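Local coordinates for protein rRNA N-glycosidase (Bougainvillea spectabilis, PDB 3CTK) that is a plant member of the ribosome-inactivating proteins, a family named for its action against ribosomes, at residues 3-8 with 49-54; 87-92 with 109-114. One frame throughout, in Å; residues are numbered along the deposited sequence.

Contact 1 (3-8 with 49-54)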
loop_
_atom_site.group_PDB
_atom_site.type_symbol
_atom_site.label_atom_id
_atom_site.label_comp_id
_atom_site.label_asym_id
_atom_site.label_seq_id
_atom_site.Cartn_x
_atom_site.Cartn_y
_atom_site.Cartn_z
ATOM N N THR A 3 -7.286 -0.530 -13.882
ATOM C CA THR A 3 -6.336 0.507 -13.501
ATOM C C THR A 3 -7.014 1.687 -12.810
ATOM O O THR A 3 -8.100 2.112 -13.208
ATOM C CB THR A 3 -5.595 1.068 -14.740
ATOM O OG1 THR A 3 -4.861 0.019 -15.385
ATOM C CG2 THR A 3 -4.637 2.178 -14.337
ATOM N N VAL A 4 -6.370 2.199 -11.767
ATOM C CA VAL A 4 -6.853 3.369 -11.047
ATOM C C VAL A 4 -5.698 4.350 -11.210
ATOM O O VAL A 4 -4.536 3.945 -11.156
ATOM C CB VAL A 4 -7.099 3.074 -9.552
ATOM C CG1 VAL A 4 -8.243 2.079 -9.402
ATOM C CG2 VAL A 4 -5.833 2.525 -8.911
ATOM N N SER A 5 -5.998 5.627 -11.425
ATOM C CA SER A 5 -4.930 6.601 -11.643
ATOM C C SER A 5 -4.876 7.763 -10.664
ATOM O O SER A 5 -5.894 8.182 -10.115
ATOM C CB SER A 5 -5.023 7.155 -13.066
ATOM O OG SER A 5 -4.939 6.118 -14.028
ATOM N N PHE A 6 -3.668 8.282 -10.463
ATOM C CA PHE A 6 -3.439 9.412 -9.574
ATOM C C PHE A 6 -2.322 10.292 -10.133
ATOM O O PHE A 6 -1.192 9.836 -10.314
ATOM C CB PHE A 6 -3.065 8.918 -8.174
ATOM C CG PHE A 6 -2.889 10.021 -7.165
ATOM C CD1 PHE A 6 -3.837 11.034 -7.047
ATOM C CD2 PHE A 6 -1.786 10.035 -6.315
ATOM C CE1 PHE A 6 -3.691 12.046 -6.098
ATOM C CE2 PHE A 6 -1.630 11.043 -5.358
ATOM C CZ PHE A 6 -2.584 12.049 -5.251
ATOM N N ASN A 7 -2.649 11.547 -10.426
ATOM C CA ASN A 7 -1.661 12.487 -10.945
ATOM C C ASN A 7 -1.186 13.337 -9.774
ATOM O O ASN A 7 -1.995 13.961 -9.086
ATOM C CB ASN A 7 -2.280 13.374 -12.027
ATOM C CG ASN A 7 -1.264 14.291 -12.672
ATOM O OD1 ASN A 7 -0.751 15.209 -12.036
ATOM N ND2 ASN A 7 -0.958 14.038 -13.942
ATOM N N LEU A 8 0.126 13.360 -9.549
ATOM C CA LEU A 8 0.696 14.101 -8.428
ATOM C C LEU A 8 0.557 15.618 -8.523
ATOM O O LEU A 8 0.914 16.337 -7.591
ATOM C CB LEU A 8 2.165 13.706 -8.237
ATOM C CG LEU A 8 2.398 12.209 -8.015
ATOM C CD1 LEU A 8 3.867 11.960 -7.701
ATOM C CD2 LEU A 8 1.519 11.708 -6.872
ATOM N N LEU A 49 -3.842 -2.300 -11.176
ATOM C CA LEU A 49 -2.730 -1.430 -11.524
ATOM C C LEU A 49 -2.993 0.008 -11.086
ATOM O O LEU A 49 -4.097 0.530 -11.244
ATOM C CB LEU A 49 -2.481 -1.493 -13.034
ATOM C CG LEU A 49 -2.292 -2.916 -13.579
ATOM C CD1 LEU A 49 -2.204 -2.899 -15.100
ATOM C CD2 LEU A 49 -1.036 -3.526 -12.976
ATOM N N VAL A 50 -1.967 0.640 -10.528
ATOM C CA VAL A 50 -2.063 2.016 -10.057
ATOM C C VAL A 50 -1.089 2.884 -10.849
ATOM O O VAL A 50 0.124 2.786 -10.676
ATOM C CB VAL A 50 -1.723 2.104 -8.551
ATOM C CG1 VAL A 50 -1.726 3.559 -8.090
ATOM C CG2 VAL A 50 -2.732 1.294 -7.748
ATOM N N ASP A 51 -1.633 3.725 -11.725
ATOM C CA ASP A 51 -0.825 4.614 -12.557
ATOM C C ASP A 51 -0.565 5.937 -11.851
ATOM O O ASP A 51 -1.486 6.732 -11.649
ATOM C CB ASP A 51 -1.538 4.887 -13.886
ATOM C CG ASP A 51 -1.440 3.726 -14.855
ATOM O OD1 ASP A 51 -1.071 2.610 -14.426
ATOM O OD2 ASP A 51 -1.741 3.931 -16.051
ATOM N N ILE A 52 0.689 6.171 -11.480
ATOM C CA ILE A 52 1.070 7.405 -10.799
ATOM C C ILE A 52 1.892 8.255 -11.754
ATOM O O ILE A 52 2.938 7.818 -12.239
ATOM C CB ILE A 52 1.910 7.112 -9.545
ATOM C CG1 ILE A 52 1.134 6.171 -8.618
ATOM C CG2 ILE A 52 2.255 8.418 -8.824
ATOM C CD1 ILE A 52 1.960 5.634 -7.466
ATOM N N THR A 53 1.414 9.468 -12.022
ATOM C CA THR A 53 2.097 10.378 -12.936
ATOM C C THR A 53 2.600 11.622 -12.205
ATOM O O THR A 53 1.870 12.231 -11.428
ATOM C CB THR A 53 1.156 10.821 -14.073
ATOM O OG1 THR A 53 0.638 9.664 -14.744
ATOM C CG2 THR A 53 1.906 11.687 -15.077
ATOM N N THR A 54 3.848 11.992 -12.472
ATOM C CA THR A 54 4.467 13.159 -11.842
ATOM C C THR A 54 4.149 14.439 -12.611
ATOM O O THR A 54 3.652 14.388 -13.735
ATOM C CB THR A 54 5.999 13.016 -11.805
ATOM O OG1 THR A 54 6.506 12.983 -13.146
ATOM C CG2 THR A 54 6.396 11.732 -11.084
HETATM O O HOH W 1 -2.205 0.515 -16.355
HETATM O O HOH W 2 -3.000 6.586 -15.925
HETATM O O HOH W 3 1.661 15.612 -15.096
#
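Strands 3-7 and 47-53 run parallel, the edge strand and its neighbour in a six-stranded mixed sheet, joined as a beta-alpha-beta unit through helix 14-25. Their short axes pass 4.7 Å apart at 20°. Val4, Phe6 and Leu8 on one side and Asp51 and Thr53 on the other give N-H groups alternately, so five backbone hydrogen bonds hold the pair; the straightest, Leu8 N to Thr53 O, is 2.8 Å at 170°.

Asp51 carries the face shared with Thr3 and Ser5. Its CB lies 3.6 Å from Ser5 OG. CG is turned beside its own backbone N (chi1 -77°) and rests 3.6 Å from Thr3 CG2, the two side chains crossing at about a right angle, a methyl against a carboxylate. At the tip the oxygens part: each accepts from its own water, OD1 from one that also meets Thr3 OG1, OD2 from one bound to Ser5 OG, while Lys61 forms a long, weak ion pair with OD2.

The other face is apolar and buried: Phe6 stacks on Phe17 of helix 14-25, and Ile52 reaches helix 132-142. Between Val4 and Val50 the branches touch methyl to methyl, CG2 to CG2 at 3.5 Å.

Contact 2 (87-92 with 109-114); sequences LDKVPT and TFDGSY
At the edge of the six-stranded sheet of this ribosome-inactivating protein, the end of strand 81-88 meets the corner that leads from strand 105-108 toward helix 114-121; just past the corner, Asp111 opens an Asx turn ahead of that helix. Leu87 comes first and is buried. Its CG sits beside the backbone N (chi1 -76°), and the two methyls divide the work: CD2 comes obliquely to the Phe110 ring, 3.7 Å from CE1, while CD1 lies 3.8 Å from Gly112 CA. Phe110 holds CG in the crowded position between its own N and carbonyl carbon (chi1 53°), which turns the ring back to Leu87 and onto Leu117 and Ala120 of helix 114-121.

Asp88 follows with the one direct hydrogen bond between the segments, N to Phe110 O, 2.9 Å. The N-H points almost straight at the oxygen, yet the donor stands above the carbonyl plane. Two waters extend this grip, one at the backbone and one at the carboxylate of Asp88: the first donates to Asp88 O and accepts from Gly112 N, and the second donates to both Asp88 OD2 and Thr109 O, joining two acceptors that cannot bond directly. Asp88 O also lies close to Asp111 CB.

Lys89, with a positive phi of 66°, swings the chain off the strand; its CG passes Asp111 CB, and the side chain then bends at chi2 so that NZ forms a long salt bridge with Asp88 OD2. The chain beyond leaves the contact for Pro91, the N-cap of helix 92-97.

Within segment 109-114, Ser113, N-cap of helix 114-121, donates twice to Asp111 OD2: its N from above the carboxylate plane at 2.9 Å, its OG onto the syn lone pair at 2.7 Å.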
loop_
_atom_site.group_PDB
_atom_site.type_symbol
_atom_site.label_atom_id
_atom_site.label_comp_id
_atom_site.label_asym_id
_atom_site.label_seq_id
_atom_site.Cartn_x
_atom_site.Cartn_y
_atom_site.Cartn_z
ATOM N N LEU A 87 9.802 -7.107 -7.045
ATOM C CA LEU A 87 10.416 -7.336 -5.748
ATOM C C LEU A 87 10.703 -8.834 -5.726
ATOM O O LEU A 87 10.102 -9.594 -6.488
ATOM C CB LEU A 87 9.435 -6.976 -4.628
ATOM C CG LEU A 87 9.240 -5.483 -4.372
ATOM C CD1 LEU A 87 7.932 -5.243 -3.626
ATOM C CD2 LEU A 87 10.433 -4.960 -3.579
ATOM N N ASP A 88 11.625 -9.266 -4.874
ATOM C CA ASP A 88 11.939 -10.685 -4.787
ATOM C C ASP A 88 10.835 -11.374 -3.989
ATOM O O ASP A 88 10.114 -10.733 -3.219
ATOM C CB ASP A 88 13.303 -10.878 -4.104
ATOM C CG ASP A 88 13.789 -12.322 -4.144
ATOM O OD1 ASP A 88 13.498 -13.037 -5.130
ATOM O OD2 ASP A 88 14.485 -12.737 -3.191
ATOM N N LYS A 89 10.680 -12.676 -4.205
ATOM C CA LYS A 89 9.691 -13.470 -3.481
ATOM C C LYS A 89 8.218 -13.139 -3.733
ATOM O O LYS A 89 7.381 -13.362 -2.858
ATOM C CB LYS A 89 9.961 -13.382 -1.975
ATOM C CG LYS A 89 11.416 -13.588 -1.581
ATOM C CD LYS A 89 11.949 -14.936 -2.039
ATOM C CE LYS A 89 13.389 -15.133 -1.575
ATOM N NZ LYS A 89 13.965 -16.415 -2.071
ATOM N N VAL A 90 7.891 -12.606 -4.906
ATOM C CA VAL A 90 6.495 -12.310 -5.210
ATOM C C VAL A 90 5.872 -13.561 -5.837
ATOM O O VAL A 90 6.588 -14.471 -6.265
ATOM C CB VAL A 90 6.358 -11.107 -6.181
ATOM C CG1 VAL A 90 6.866 -9.839 -5.505
ATOM C CG2 VAL A 90 7.123 -11.374 -7.469
ATOM N N PRO A 91 4.532 -13.635 -5.884
ATOM C CA PRO A 91 3.876 -14.809 -6.472
ATOM C C PRO A 91 4.355 -15.078 -7.896
ATOM O O PRO A 91 4.630 -14.146 -8.651
ATOM C CB PRO A 91 2.397 -14.434 -6.433
ATOM C CG PRO A 91 2.305 -13.546 -5.228
ATOM C CD PRO A 91 3.535 -12.677 -5.369
ATOM N N THR A 92 4.451 -16.351 -8.265
ATOM C CA THR A 92 4.889 -16.701 -9.611
ATOM C C THR A 92 3.942 -16.079 -10.637
ATOM O O THR A 92 4.370 -15.669 -11.715
ATOM C CB THR A 92 4.917 -18.229 -9.813
ATOM O OG1 THR A 92 5.832 -18.813 -8.878
ATOM C CG2 THR A 92 5.365 -18.573 -11.226
ATOM N N THR A 109 16.954 -7.822 -5.519
ATOM C CA THR A 109 17.543 -8.749 -4.563
ATOM C C THR A 109 16.836 -8.754 -3.212
ATOM O O THR A 109 17.114 -9.608 -2.371
ATOM C CB THR A 109 19.043 -8.449 -4.344
ATOM O OG1 THR A 109 19.201 -7.108 -3.862
ATOM C CG2 THR A 109 19.816 -8.613 -5.650
ATOM N N PHE A 110 15.927 -7.806 -3.007
ATOM C CA PHE A 110 15.181 -7.723 -1.754
ATOM C C PHE A 110 13.677 -7.903 -1.970
ATOM O O PHE A 110 13.160 -7.636 -3.058
ATOM C CB PHE A 110 15.466 -6.381 -1.049
ATOM C CG PHE A 110 15.240 -5.162 -1.912
ATOM C CD1 PHE A 110 13.968 -4.617 -2.065
ATOM C CD2 PHE A 110 16.311 -4.549 -2.558
ATOM C CE1 PHE A 110 13.767 -3.471 -2.850
ATOM C CE2 PHE A 110 16.121 -3.405 -3.342
ATOM C CZ PHE A 110 14.848 -2.866 -3.487
ATOM N N ASP A 111 12.980 -8.376 -0.937
ATOM C CA ASP A 111 11.537 -8.569 -1.039
ATOM C C ASP A 111 10.795 -7.342 -0.512
ATOM O O ASP A 111 11.420 -6.357 -0.110
ATOM C CB ASP A 111 11.104 -9.844 -0.295
ATOM C CG ASP A 111 11.265 -9.744 1.213
ATOM O OD1 ASP A 111 11.394 -10.805 1.858
ATOM O OD2 ASP A 111 11.245 -8.625 1.757
ATOM N N GLY A 112 9.467 -7.406 -0.511
ATOM C CA GLY A 112 8.673 -6.271 -0.074
ATOM C C GLY A 112 8.372 -6.089 1.403
ATOM O O GLY A 112 7.585 -5.210 1.759
ATOM N N SER A 113 8.972 -6.896 2.269
ATOM C CA SER A 113 8.724 -6.746 3.697
ATOM C C SER A 113 9.375 -5.443 4.145
ATOM O O SER A 113 10.370 -5.008 3.566
ATOM C CB SER A 113 9.315 -7.926 4.476
ATOM O OG SER A 113 10.721 -8.004 4.316
ATOM N N TYR A 114 8.827 -4.803 5.173
ATOM C CA TYR A 114 9.421 -3.551 5.618
ATOM C C TYR A 114 10.859 -3.717 6.097
ATOM O O TYR A 114 11.682 -2.822 5.914
ATOM C CB TYR A 114 8.575 -2.911 6.723
ATOM C CG TYR A 114 7.341 -2.207 6.206
ATOM C CD1 TYR A 114 7.432 -1.262 5.182
ATOM C CD2 TYR A 114 6.086 -2.469 6.748
ATOM C CE1 TYR A 114 6.303 -0.597 4.715
ATOM C CE2 TYR A 114 4.948 -1.807 6.286
ATOM C CZ TYR A 114 5.066 -0.874 5.269
ATOM O OH TYR A 114 3.947 -0.221 4.802
HETATM O O HOH W 4 7.875 -9.388 -2.029
HETATM O O HOH W 5 15.584 -11.616 -1.151
#

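From the N terminus the chain lays down strand 3-7, runs through helix 14-25 and returns in strand 47-53, where contact 1 closes the first loop of 40 intervening residues. Strands 59-65, 70-78 and 81-88 then extend the sheet by antiparallel neighbours. Contact 2 opens at the end of the last of these and closes a shorter loop of 16 residues, holding helix 92-97 and strand 105-108. The two loops follow in series, neither enclosing nor crossing the other. The centres of contact 1 and contact 2 are about 22 Å apart, and the two do not touch; the shared sheet joins them, contact 1 at its 3-7 edge, contact 2 beside its 105-108 edge.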